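Local coordinates for protein RNase NGR3 (Nicotiana glutinosa, PDB 1VD3) that probably cleaves RNA as a secreted endonuclease of the ribonuclease T2 family, and binds the nucleotide 2'-UMP in its active-site pocket, at residues A5-F10 against V180-T185; I69-S74 against G108-F113; E127-A132 against E145-A150. All coordinates share one frame; numbering follows the deposited sequence.

Interaction 1. Residues A5-F10 against V180-T185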
ATOM      1  N   ALA A   5      20.429   8.836  11.493  1.00 65.67           N
ATOM      2  CA  ALA A   5      19.636   8.860  10.231  1.00 65.47           C
ATOM      3  C   ALA A   5      20.418   9.533   9.104  1.00 64.97           C
ATOM      4  O   ALA A   5      21.084  10.546   9.317  1.00 65.18           O
ATOM      5  CB  ALA A   5      18.316   9.592  10.462  1.00 65.16           C
ATOM      6  N   GLN A   6      20.335   8.960   7.906  1.00 63.85           N
ATOM      7  CA  GLN A   6      21.030   9.501   6.741  1.00 61.18           C
ATOM      8  C   GLN A   6      20.142  10.443   5.938  1.00 57.66           C
ATOM      9  O   GLN A   6      20.608  11.114   5.016  1.00 59.53           O
ATOM     10  CB  GLN A   6      21.526   8.365   5.841  1.00 62.44           C
ATOM     11  CG  GLN A   6      22.731   7.627   6.400  1.00 65.80           C
ATOM     12  CD  GLN A   6      23.936   8.536   6.568  1.00 67.06           C
ATOM     13  OE1 GLN A   6      24.475   9.060   5.592  1.00 67.23           O
ATOM     14  NE2 GLN A   6      24.362   8.732   7.812  1.00 68.55           N
ATOM     15  N   ASP A   7      18.862  10.484   6.292  1.00 51.96           N
ATOM     16  CA  ASP A   7      17.896  11.351   5.628  1.00 44.93           C
ATOM     17  C   ASP A   7      17.547  10.888   4.214  1.00 38.61           C
ATOM     18  O   ASP A   7      18.321  10.192   3.558  1.00 37.26           O
ATOM     19  CB  ASP A   7      18.425  12.789   5.595  1.00 48.50           C
ATOM     20  CG  ASP A   7      17.391  13.782   5.103  1.00 50.62           C
ATOM     21  OD1 ASP A   7      16.280  13.815   5.674  1.00 52.83           O
ATOM     22  OD2 ASP A   7      17.693  14.534   4.152  1.00 53.00           O
ATOM     23  N   PHE A   8      16.366  11.286   3.760  1.00 28.60           N
ATOM     24  CA  PHE A   8      15.867  10.934   2.435  1.00 24.14           C
ATOM     25  C   PHE A   8      14.988  12.082   1.951  1.00 19.25           C
ATOM     26  O   PHE A   8      14.852  13.079   2.650  1.00 18.89           O
ATOM     27  CB  PHE A   8      15.082   9.622   2.512  1.00 21.01           C
ATOM     28  CG  PHE A   8      14.064   9.593   3.616  1.00 18.63           C
ATOM     29  CD1 PHE A   8      12.726   9.867   3.355  1.00 17.88           C
ATOM     30  CD2 PHE A   8      14.451   9.318   4.925  1.00 21.02           C
ATOM     31  CE1 PHE A   8      11.785   9.872   4.381  1.00 18.96           C
ATOM     32  CE2 PHE A   8      13.518   9.319   5.964  1.00 18.59           C
ATOM     33  CZ  PHE A   8      12.181   9.597   5.690  1.00 21.41           C
ATOM     34  N   ASP A   9      14.380  11.947   0.776  1.00 17.09           N
ATOM     35  CA  ASP A   9      13.568  13.031   0.231  1.00 15.35           C
ATOM     36  C   ASP A   9      12.067  12.976   0.487  1.00 15.28           C
ATOM     37  O   ASP A   9      11.436  14.016   0.691  1.00 17.08           O
ATOM     38  CB  ASP A   9      13.819  13.140  -1.276  1.00 15.14           C
ATOM     39  CG  ASP A   9      15.275  13.407  -1.604  1.00 22.39           C
ATOM     40  OD1 ASP A   9      15.776  12.842  -2.599  1.00 20.97           O
ATOM     41  OD2 ASP A   9      15.915  14.188  -0.868  1.00 19.07           O
ATOM     42  N   PHE A  10      11.493  11.780   0.462  1.00 16.06           N
ATOM     43  CA  PHE A  10      10.060  11.621   0.682  1.00 15.90           C
ATOM     44  C   PHE A  10       9.723  10.147   0.894  1.00 13.94           C
ATOM     45  O   PHE A  10      10.596   9.281   0.792  1.00 14.39           O
ATOM     46  CB  PHE A  10       9.293  12.134  -0.540  1.00 15.03           C
ATOM     47  CG  PHE A  10       9.555  11.332  -1.790  1.00 15.40           C
ATOM     48  CD1 PHE A  10       8.738  10.260  -2.132  1.00 13.15           C
ATOM     49  CD2 PHE A  10      10.649  11.624  -2.602  1.00 12.30           C
ATOM     50  CE1 PHE A  10       9.006   9.488  -3.262  1.00 13.82           C
ATOM     51  CE2 PHE A  10      10.926  10.858  -3.733  1.00 14.94           C
ATOM     52  CZ  PHE A  10      10.103   9.788  -4.065  1.00 13.69           C
ATOM     53  N   VAL A 180       4.309  11.037   0.722  1.00 12.16           N
ATOM     54  CA  VAL A 180       4.195  11.700   2.016  1.00 13.51           C
ATOM     55  C   VAL A 180       5.522  12.411   2.268  1.00 14.96           C
ATOM     56  O   VAL A 180       6.580  11.898   1.897  1.00 12.38           O
ATOM     57  CB  VAL A 180       3.932  10.661   3.139  1.00 14.33           C
ATOM     58  CG1 VAL A 180       3.945  11.334   4.503  1.00 16.92           C
ATOM     59  CG2 VAL A 180       2.594   9.975   2.899  1.00 15.58           C
ATOM     60  N   ASP A 181       5.482  13.589   2.888  1.00 15.13           N
ATOM     61  CA  ASP A 181       6.725  14.315   3.142  1.00 16.26           C
ATOM     62  C   ASP A 181       7.625  13.562   4.115  1.00 13.51           C
ATOM     63  O   ASP A 181       7.163  12.714   4.882  1.00 14.63           O
ATOM     64  CB  ASP A 181       6.446  15.718   3.682  1.00 19.04           C
ATOM     65  CG  ASP A 181       6.134  15.718   5.156  1.00 19.74           C
ATOM     66  OD1 ASP A 181       5.036  15.263   5.534  1.00 23.35           O
ATOM     67  OD2 ASP A 181       6.999  16.167   5.936  1.00 24.83           O
ATOM     68  N   LYS A 182       8.914  13.888   4.093  1.00 15.24           N
ATOM     69  CA  LYS A 182       9.886  13.205   4.942  1.00 18.08           C
ATOM     70  C   LYS A 182       9.632  13.240   6.446  1.00 17.82           C
ATOM     71  O   LYS A 182      10.158  12.400   7.171  1.00 17.17           O
ATOM     72  CB  LYS A 182      11.299  13.720   4.646  1.00 17.51           C
ATOM     73  CG  LYS A 182      11.539  15.171   5.022  1.00 21.25           C
ATOM     74  CD  LYS A 182      12.983  15.580   4.753  1.00 24.70           C
ATOM     75  CE  LYS A 182      13.286  15.624   3.267  1.00 30.63           C
ATOM     76  NZ  LYS A 182      14.672  16.114   2.998  1.00 36.03           N
ATOM     77  N   THR A 183       8.846  14.200   6.926  1.00 18.57           N
ATOM     78  CA  THR A 183       8.562  14.260   8.361  1.00 19.68           C
ATOM     79  C   THR A 183       7.301  13.454   8.666  1.00 21.40           C
ATOM     80  O   THR A 183       6.834  13.421   9.804  1.00 22.45           O
ATOM     81  CB  THR A 183       8.340  15.709   8.864  1.00 20.45           C
ATOM     82  OG1 THR A 183       7.124  16.231   8.312  1.00 21.32           O
ATOM     83  CG2 THR A 183       9.505  16.602   8.463  1.00 21.83           C
ATOM     84  N   ALA A 184       6.756  12.808   7.639  1.00 19.51           N
ATOM     85  CA  ALA A 184       5.547  12.000   7.783  1.00 19.10           C
ATOM     86  C   ALA A 184       4.393  12.838   8.323  1.00 22.42           C
ATOM     87  O   ALA A 184       3.569  12.350   9.096  1.00 22.61           O
ATOM     88  CB  ALA A 184       5.812  10.818   8.719  1.00 16.82           C
ATOM     89  N   THR A 185       4.332  14.097   7.909  1.00 22.82           N
ATOM     90  CA  THR A 185       3.273  14.982   8.375  1.00 25.77           C
ATOM     91  C   THR A 185       2.037  14.959   7.484  1.00 24.65           C
ATOM     92  O   THR A 185       0.912  14.915   7.982  1.00 24.18           O
ATOM     93  CB  THR A 185       3.780  16.427   8.496  1.00 25.99           C
ATOM     94  OG1 THR A 185       4.769  16.499   9.532  1.00 28.73           O
ATOM     95  CG2 THR A 185       2.632  17.374   8.831  1.00 29.15           C
TER
HETATM   96  O   HOH W   1       9.512  15.599   1.904  1.00 19.35           O
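Lys182 does most of the work here, and its two ends behave differently. At its root the packing is close: Lys182 CB lies 3.9 Å from Phe8 CE1, while the buried Phe8 ring settles against Pro47 and meets Phe11 edge-to-face. Two residues on, Phe10 presses its CB on Val180 O at 3.7 Å, its ring turning toward Asn48 and Ile188. The outer end of Lys182 is looser and lies on the exposed side, with Asp7. Its chain leaves between backbone N and carbonyl carbon, bends at chi3 (69°) and slides past Phe8, bringing Lys182 NZ to Phe8 O at 3.1 Å in a weak hydrogen bond. Asp7 OD2 adds a long salt bridge to Lys182 NZ, 3.6 Å. The side chain of Asp9 offers Lys182 only a nearby opposite charge, its OD1 taking the backbone N of Glu50. Beside the lysine's backbone, a water donates to Asp9 O and accepts from Lys182 N, 2.8 Å from each. The Asp181-Ala184 type I turn is braced by an Asx turn, Asp181 OD2 accepting from Thr183 N. Asp9 and Phe10 form a classic beta bulge opposite Asn48 of the 2'-UMP pocket, where strand 10-16 begins against strand 41-48.

Interaction 2. Residues I69-S74 against G108-F113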
ATOM      1  N   ILE A  69       4.087  -2.193  19.634  1.00 21.66           N
ATOM      2  CA  ILE A  69       2.894  -1.963  18.828  1.00 20.96           C
ATOM      3  C   ILE A  69       1.796  -2.965  19.177  1.00 22.56           C
ATOM      4  O   ILE A  69       0.849  -3.153  18.418  1.00 19.44           O
ATOM      5  CB  ILE A  69       3.213  -2.072  17.319  1.00 19.75           C
ATOM      6  CG1 ILE A  69       3.812  -3.446  17.011  1.00 19.42           C
ATOM      7  CG2 ILE A  69       4.183  -0.967  16.909  1.00 22.19           C
ATOM      8  CD1 ILE A  69       4.025  -3.704  15.524  1.00 23.00           C
ATOM      9  N   SER A  70       1.932  -3.581  20.348  1.00 23.32           N
ATOM     10  CA  SER A  70       0.991  -4.583  20.841  1.00 26.00           C
ATOM     11  C   SER A  70      -0.482  -4.254  20.615  1.00 23.28           C
ATOM     12  O   SER A  70      -1.242  -5.080  20.109  1.00 24.30           O
ATOM     13  CB  SER A  70       1.217  -4.804  22.339  1.00 27.20           C
ATOM     14  OG  SER A  70       2.568  -5.124  22.603  1.00 38.68           O
ATOM     15  N   ASP A  71      -0.878  -3.049  21.004  1.00 21.43           N
ATOM     16  CA  ASP A  71      -2.262  -2.608  20.881  1.00 20.79           C
ATOM     17  C   ASP A  71      -2.703  -2.254  19.463  1.00 19.71           C
ATOM     18  O   ASP A  71      -3.884  -2.011  19.220  1.00 19.77           O
ATOM     19  CB  ASP A  71      -2.501  -1.420  21.815  1.00 23.81           C
ATOM     20  CG  ASP A  71      -1.611  -0.235  21.491  1.00 23.40           C
ATOM     21  OD1 ASP A  71      -0.413  -0.445  21.203  1.00 23.99           O
ATOM     22  OD2 ASP A  71      -2.110   0.905  21.538  1.00 23.24           O
ATOM     23  N   LEU A  72      -1.756  -2.227  18.530  1.00 20.16           N
ATOM     24  CA  LEU A  72      -2.061  -1.907  17.139  1.00 18.20           C
ATOM     25  C   LEU A  72      -2.148  -3.174  16.282  1.00 18.07           C
ATOM     26  O   LEU A  72      -2.646  -3.135  15.154  1.00 17.90           O
ATOM     27  CB  LEU A  72      -0.975  -0.988  16.564  1.00 17.73           C
ATOM     28  CG  LEU A  72      -0.724   0.342  17.286  1.00 18.35           C
ATOM     29  CD1 LEU A  72       0.370   1.108  16.560  1.00 18.21           C
ATOM     30  CD2 LEU A  72      -2.004   1.164  17.337  1.00 18.26           C
ATOM     31  N   ILE A  73      -1.673  -4.292  16.825  1.00 17.31           N
ATOM     32  CA  ILE A  73      -1.665  -5.561  16.097  1.00 19.36           C
ATOM     33  C   ILE A  73      -3.014  -6.000  15.532  1.00 19.43           C
ATOM     34  O   ILE A  73      -3.097  -6.399  14.373  1.00 16.85           O
ATOM     35  CB  ILE A  73      -1.129  -6.718  16.978  1.00 22.96           C
ATOM     36  CG1 ILE A  73       0.265  -6.381  17.516  1.00 27.24           C
ATOM     37  CG2 ILE A  73      -1.066  -8.005  16.157  1.00 22.62           C
ATOM     38  CD1 ILE A  73       1.348  -6.351  16.468  1.00 28.61           C
ATOM     39  N   SER A  74      -4.070  -5.945  16.339  1.00 21.33           N
ATOM     40  CA  SER A  74      -5.378  -6.374  15.849  1.00 22.68           C
ATOM     41  C   SER A  74      -5.824  -5.542  14.648  1.00 23.39           C
ATOM     42  O   SER A  74      -6.469  -6.063  13.738  1.00 23.57           O
ATOM     43  CB  SER A  74      -6.432  -6.300  16.959  1.00 24.37           C
ATOM     44  OG  SER A  74      -6.683  -4.966  17.348  1.00 28.19           O
ATOM     45  N   GLY A 108      10.384   6.344  14.948  1.00 16.07           N
ATOM     46  CA  GLY A 108      10.474   5.311  15.960  1.00 16.91           C
ATOM     47  C   GLY A 108       9.574   4.199  15.465  1.00 17.64           C
ATOM     48  O   GLY A 108       8.732   4.438  14.596  1.00 16.80           O
ATOM     49  N   GLU A 109       9.728   2.993  15.999  1.00 16.02           N
ATOM     50  CA  GLU A 109       8.914   1.878  15.534  1.00 17.43           C
ATOM     51  C   GLU A 109       7.407   2.121  15.606  1.00 15.54           C
ATOM     52  O   GLU A 109       6.687   1.899  14.630  1.00 13.35           O
ATOM     53  CB  GLU A 109       9.262   0.605  16.308  1.00 21.47           C
ATOM     54  CG  GLU A 109       8.552  -0.620  15.773  1.00 26.40           C
ATOM     55  CD  GLU A 109       8.790  -1.854  16.618  1.00 28.63           C
ATOM     56  OE1 GLU A 109       9.955  -2.290  16.724  1.00 30.80           O
ATOM     57  OE2 GLU A 109       7.804  -2.383  17.173  1.00 30.21           O
ATOM     58  N   ARG A 110       6.913   2.575  16.750  1.00 14.10           N
ATOM     59  CA  ARG A 110       5.480   2.804  16.864  1.00 14.17           C
ATOM     60  C   ARG A 110       5.002   3.937  15.951  1.00 15.07           C
ATOM     61  O   ARG A 110       3.911   3.866  15.379  1.00 12.27           O
ATOM     62  CB  ARG A 110       5.098   3.101  18.317  1.00 17.43           C
ATOM     63  CG  ARG A 110       3.600   3.149  18.537  1.00 18.17           C
ATOM     64  CD  ARG A 110       3.244   3.454  19.988  1.00 17.26           C
ATOM     65  NE  ARG A 110       1.802   3.608  20.142  1.00 18.62           N
ATOM     66  CZ  ARG A 110       0.950   2.609  20.355  1.00 15.51           C
ATOM     67  NH1 ARG A 110       1.385   1.356  20.454  1.00 17.72           N
ATOM     68  NH2 ARG A 110      -0.347   2.867  20.455  1.00 17.85           N
ATOM     69  N   ALA A 111       5.825   4.972  15.806  1.00 14.28           N
ATOM     70  CA  ALA A 111       5.473   6.116  14.970  1.00 13.18           C
ATOM     71  C   ALA A 111       5.372   5.689  13.515  1.00 14.57           C
ATOM     72  O   ALA A 111       4.517   6.177  12.774  1.00 12.97           O
ATOM     73  CB  ALA A 111       6.521   7.221  15.118  1.00 15.32           C
ATOM     74  N   TYR A 112       6.257   4.779  13.116  1.00 12.69           N
ATOM     75  CA  TYR A 112       6.280   4.266  11.749  1.00 14.24           C
ATOM     76  C   TYR A 112       4.981   3.536  11.424  1.00 14.82           C
ATOM     77  O   TYR A 112       4.335   3.798  10.409  1.00 11.00           O
ATOM     78  CB  TYR A 112       7.462   3.300  11.568  1.00 14.46           C
ATOM     79  CG  TYR A 112       7.560   2.697  10.180  1.00 14.20           C
ATOM     80  CD1 TYR A 112       8.004   3.457   9.093  1.00 13.97           C
ATOM     81  CD2 TYR A 112       7.188   1.377   9.952  1.00 13.98           C
ATOM     82  CE1 TYR A 112       8.069   2.910   7.810  1.00 16.70           C
ATOM     83  CE2 TYR A 112       7.246   0.820   8.678  1.00 14.06           C
ATOM     84  CZ  TYR A 112       7.685   1.593   7.612  1.00 14.82           C
ATOM     85  OH  TYR A 112       7.719   1.046   6.355  1.00 16.20           O
ATOM     86  N   PHE A 113       4.596   2.599  12.278  1.00 10.15           N
ATOM     87  CA  PHE A 113       3.369   1.864  12.012  1.00 13.98           C
ATOM     88  C   PHE A 113       2.112   2.721  12.165  1.00 14.89           C
ATOM     89  O   PHE A 113       1.161   2.577  11.394  1.00 13.86           O
ATOM     90  CB  PHE A 113       3.312   0.612  12.891  1.00 11.49           C
ATOM     91  CG  PHE A 113       4.280  -0.448  12.460  1.00 15.90           C
ATOM     92  CD1 PHE A 113       5.548  -0.531  13.023  1.00 16.33           C
ATOM     93  CD2 PHE A 113       3.945  -1.329  11.434  1.00 18.52           C
ATOM     94  CE1 PHE A 113       6.473  -1.477  12.564  1.00 14.64           C
ATOM     95  CE2 PHE A 113       4.861  -2.276  10.969  1.00 19.10           C
ATOM     96  CZ  PHE A 113       6.128  -2.347  11.538  1.00 17.74           C
TER
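Arg110 and Asp71 meet end-on, two flat groups laid almost in one plane, with only 9° between guanidinium and carboxylate. The arginine gets there by stretching: CG is anti to the backbone N and the chain runs extended as far as NE, after which chi4 of 86° swings the guanidinium out of line to face the acid. Arg110 NH1 donates to Asp71 OD1 at 2.7 Å along a nearly straight path (167°), and Arg110 NH2 donates to Asp71 OD2 at 2.9 Å. Each oxygen offers its syn lone pair, so the pair is a textbook bidentate salt bridge. NH1 has a second acceptor in Glu68 O, which helps fix the guanidinium's rotation. Leu72 crosses the arginine at about a right angle and sets CD1 over one face of the Arg110 guanidinium, 4.0 Å above the plane and displaced from its centre.

Ile69 supplies the apolar half. Its CD1 sits over the centre of the Phe113 ring, 4.3 Å above it, while Tyr112 CD2 lies over the opposite face; Trp80, Trp94 and Met76 add to the packing around the phenylalanine. The other branch, Ile69 CG2, rests on Arg110 CA at 4.0 Å and has Glu109 OE2 as a neighbour at 3.9 Å. That carboxylate is held through its OE1 by the backbone N of Asp65.

The contact is therefore graded: a clamped ion pair on the solvent side, and behind it an aliphatic-aromatic layer joining the start of helix 109-123 to the turn leading into helix 73-79. Two bonds in a common plane should keep both charges paired, and probably keep Asp71 ionised.

Interaction 3. Residues E127-A132 against E145-A150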
ATOM      1  N   GLU A 127     -13.635   4.707  -0.192  1.00 26.99           N
ATOM      2  CA  GLU A 127     -14.721   5.677  -0.151  1.00 30.53           C
ATOM      3  C   GLU A 127     -14.581   6.788  -1.189  1.00 30.06           C
ATOM      4  O   GLU A 127     -15.580   7.283  -1.717  1.00 28.95           O
ATOM      5  CB  GLU A 127     -14.819   6.277   1.250  1.00 34.27           C
ATOM      6  CG  GLU A 127     -15.092   5.242   2.330  1.00 42.38           C
ATOM      7  CD  GLU A 127     -16.408   4.514   2.119  1.00 46.21           C
ATOM      8  OE1 GLU A 127     -17.463   5.185   2.136  1.00 47.83           O
ATOM      9  OE2 GLU A 127     -16.387   3.277   1.936  1.00 47.14           O
ATOM     10  N   ASN A 128     -13.352   7.194  -1.484  1.00 27.92           N
ATOM     11  CA  ASN A 128     -13.166   8.234  -2.486  1.00 27.90           C
ATOM     12  C   ASN A 128     -13.628   7.710  -3.840  1.00 26.54           C
ATOM     13  O   ASN A 128     -14.177   8.456  -4.654  1.00 24.97           O
ATOM     14  CB  ASN A 128     -11.702   8.672  -2.558  1.00 26.76           C
ATOM     15  CG  ASN A 128     -11.350   9.691  -1.492  1.00 31.24           C
ATOM     16  OD1 ASN A 128     -12.101  10.639  -1.257  1.00 28.66           O
ATOM     17  ND2 ASN A 128     -10.199   9.509  -0.849  1.00 30.57           N
ATOM     18  N   LEU A 129     -13.414   6.418  -4.072  1.00 25.40           N
ATOM     19  CA  LEU A 129     -13.818   5.800  -5.329  1.00 24.49           C
ATOM     20  C   LEU A 129     -15.335   5.680  -5.379  1.00 24.07           C
ATOM     21  O   LEU A 129     -15.945   5.939  -6.411  1.00 25.56           O
ATOM     22  CB  LEU A 129     -13.171   4.420  -5.478  1.00 21.84           C
ATOM     23  CG  LEU A 129     -11.651   4.434  -5.682  1.00 19.11           C
ATOM     24  CD1 LEU A 129     -11.103   3.021  -5.562  1.00 24.08           C
ATOM     25  CD2 LEU A 129     -11.327   5.025  -7.048  1.00 20.45           C
ATOM     26  N   LYS A 130     -15.943   5.293  -4.262  1.00 27.03           N
ATOM     27  CA  LYS A 130     -17.397   5.164  -4.210  1.00 28.16           C
ATOM     28  C   LYS A 130     -18.038   6.498  -4.559  1.00 29.21           C
ATOM     29  O   LYS A 130     -18.996   6.557  -5.329  1.00 30.35           O
ATOM     30  CB  LYS A 130     -17.854   4.723  -2.817  1.00 29.86           C
ATOM     31  CG  LYS A 130     -17.479   3.293  -2.466  1.00 32.72           C
ATOM     32  CD  LYS A 130     -18.082   2.878  -1.131  1.00 38.56           C
ATOM     33  CE  LYS A 130     -17.671   1.464  -0.752  1.00 37.29           C
ATOM     34  NZ  LYS A 130     -18.243   1.064   0.557  1.00 38.67           N
ATOM     35  N   ASN A 131     -17.503   7.571  -3.989  1.00 30.74           N
ATOM     36  CA  ASN A 131     -18.019   8.906  -4.254  1.00 32.80           C
ATOM     37  C   ASN A 131     -18.074   9.185  -5.751  1.00 33.98           C
ATOM     38  O   ASN A 131     -18.901   9.973  -6.210  1.00 34.55           O
ATOM     39  CB  ASN A 131     -17.145   9.951  -3.563  1.00 35.56           C
ATOM     40  CG  ASN A 131     -17.300   9.933  -2.059  1.00 37.29           C
ATOM     41  OD1 ASN A 131     -17.862   8.992  -1.492  1.00 38.89           O
ATOM     42  ND2 ASN A 131     -16.797  10.969  -1.399  1.00 37.30           N
ATOM     43  N   ALA A 132     -17.196   8.532  -6.509  1.00 32.74           N
ATOM     44  CA  ALA A 132     -17.139   8.711  -7.957  1.00 30.47           C
ATOM     45  C   ALA A 132     -17.826   7.557  -8.683  1.00 28.89           C
ATOM     46  O   ALA A 132     -17.652   7.382  -9.889  1.00 28.90           O
ATOM     47  CB  ALA A 132     -15.682   8.823  -8.415  1.00 31.39           C
ATOM     48  N   GLU A 145      -8.386   6.857 -15.932  1.00 21.80           N
ATOM     49  CA  GLU A 145      -8.529   8.276 -15.616  1.00 22.56           C
ATOM     50  C   GLU A 145      -9.525   8.550 -14.503  1.00 20.93           C
ATOM     51  O   GLU A 145      -9.249   9.338 -13.597  1.00 23.42           O
ATOM     52  CB  GLU A 145      -8.952   9.066 -16.863  1.00 25.16           C
ATOM     53  CG  GLU A 145      -7.838   9.307 -17.861  1.00 32.70           C
ATOM     54  CD  GLU A 145      -6.654  10.025 -17.241  1.00 36.85           C
ATOM     55  OE1 GLU A 145      -6.862  11.076 -16.598  1.00 39.22           O
ATOM     56  OE2 GLU A 145      -5.515   9.537 -17.399  1.00 41.25           O
ATOM     57  N   SER A 146     -10.686   7.910 -14.576  1.00 20.38           N
ATOM     58  CA  SER A 146     -11.719   8.107 -13.565  1.00 21.58           C
ATOM     59  C   SER A 146     -11.213   7.720 -12.179  1.00 21.78           C
ATOM     60  O   SER A 146     -11.494   8.398 -11.192  1.00 20.85           O
ATOM     61  CB  SER A 146     -12.971   7.293 -13.911  1.00 17.10           C
ATOM     62  OG  SER A 146     -12.726   5.901 -13.848  1.00 23.65           O
ATOM     63  N   ILE A 147     -10.460   6.628 -12.114  1.00 20.17           N
ATOM     64  CA  ILE A 147      -9.911   6.146 -10.854  1.00 18.51           C
ATOM     65  C   ILE A 147      -8.875   7.117 -10.289  1.00 17.16           C
ATOM     66  O   ILE A 147      -8.921   7.474  -9.110  1.00 17.25           O
ATOM     67  CB  ILE A 147      -9.279   4.751 -11.052  1.00 18.09           C
ATOM     68  CG1 ILE A 147     -10.386   3.740 -11.367  1.00 18.56           C
ATOM     69  CG2 ILE A 147      -8.483   4.342  -9.811  1.00 18.48           C
ATOM     70  CD1 ILE A 147      -9.881   2.388 -11.836  1.00 20.86           C
ATOM     71  N   LYS A 148      -7.943   7.553 -11.129  1.00 17.80           N
ATOM     72  CA  LYS A 148      -6.917   8.485 -10.683  1.00 20.29           C
ATOM     73  C   LYS A 148      -7.513   9.811 -10.206  1.00 22.00           C
ATOM     74  O   LYS A 148      -7.126  10.337  -9.160  1.00 20.98           O
ATOM     75  CB  LYS A 148      -5.906   8.737 -11.808  1.00 22.18           C
ATOM     76  CG  LYS A 148      -5.024   7.529 -12.124  1.00 22.67           C
ATOM     77  CD  LYS A 148      -4.147   7.758 -13.350  1.00 25.79           C
ATOM     78  CE  LYS A 148      -3.174   8.908 -13.154  1.00 27.44           C
ATOM     79  NZ  LYS A 148      -2.214   8.662 -12.045  1.00 27.85           N
ATOM     80  N   LYS A 149      -8.462  10.348 -10.966  1.00 22.54           N
ATOM     81  CA  LYS A 149      -9.082  11.618 -10.603  1.00 23.01           C
ATOM     82  C   LYS A 149      -9.895  11.514  -9.322  1.00 22.93           C
ATOM     83  O   LYS A 149      -9.899  12.437  -8.505  1.00 24.65           O
ATOM     84  CB  LYS A 149      -9.979  12.126 -11.733  1.00 25.38           C
ATOM     85  CG  LYS A 149      -9.230  12.554 -12.982  1.00 28.51           C
ATOM     86  CD  LYS A 149     -10.181  13.210 -13.976  1.00 36.86           C
ATOM     87  CE  LYS A 149      -9.471  13.601 -15.261  1.00 39.29           C
ATOM     88  NZ  LYS A 149      -8.939  12.408 -15.980  1.00 45.08           N
ATOM     89  N   ALA A 150     -10.582  10.392  -9.147  1.00 21.23           N
ATOM     90  CA  ALA A 150     -11.396  10.186  -7.956  1.00 22.50           C
ATOM     91  C   ALA A 150     -10.523  10.189  -6.703  1.00 24.16           C
ATOM     92  O   ALA A 150     -10.889  10.768  -5.677  1.00 23.10           O
ATOM     93  CB  ALA A 150     -12.154   8.873  -8.061  1.00 20.41           C
TER
HETATM   94  O   HOH W   2     -13.701  11.113  -5.347  1.00 31.95           O
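The oxygen of a bridging water is the best-held polar atom between these two helices: two bonds across the contact grip it, both donated by the water. One hydrogen goes to Asn128 O at 2.8 Å and the other to Ala150 O at 2.9 Å. Two carbonyls, acceptors both, cannot bond each other, so the water supplies the protons that tie the backbones together. The helix 125-131 is running out at this point. Ala132 N, the amide four residues on from Asn128, turns instead to Leu129 O at 2.9 Å, three residues back, and the water takes its place at Asn128 O.

No direct hydrogen bond crosses the contact; the side chains meet through carbon atoms. Ala150 is the centre of it, with its CB pointing at the segment 127-132 and meeting Ala132 CB, just past the helix end, at 3.5 Å, a tight methyl-to-methyl approach, tip to tip. Deeper in, Leu129 reaches across with its CD2: with CG beside the backbone N and chi2 near anti (170°), that methyl touches Ile147 CG2 at 4.0 Å and Ala150 CB at 4.1 Å. The two branched side chains cross obliquely. On the water's side, Asn128 contributes its CB, which lies 3.8 Å from Ala150 O. The charged residues stay out of the interface, each helix tying its own pair, Lys130 to Glu127 and Lys149 to Glu145.

Further partners tie the pair to the fold: Leu129 leans on Phe40 and Phe205, and Ile147 on Ile203 and Ile134. The axes of the segments 127-131 and 145-150 approach to 9.1 Å at 119°, steep helix packing centred on a small residue, Ala150, flanked by Leu129 and Ile147, and set against strand 202-205 in the alpha+beta fold of the RNase T2 family.

How the interactions relate
All three contacts lie about 17 Å from the centre of the chain, and their chemistry follows what each one joins. Interaction 1, beside the nucleotide pocket where strand 10-16 begins and strand 171-181 ends, is partly buried, with two phenylalanines packed inside and, outside, a lysine with a weak hydrogen bond, a long salt bridge and a water. Interaction 2 joins the turn before helix 73-79 to helix 109-123; interaction 3 joins two helices on the opposite side of the chain's centre, about 30 Å away between centres. Interaction 2 backs a hydrophobic layer with a strong ion pair on its solvent side, whereas interaction 3, mostly buried, relies on methyl packing plus one water.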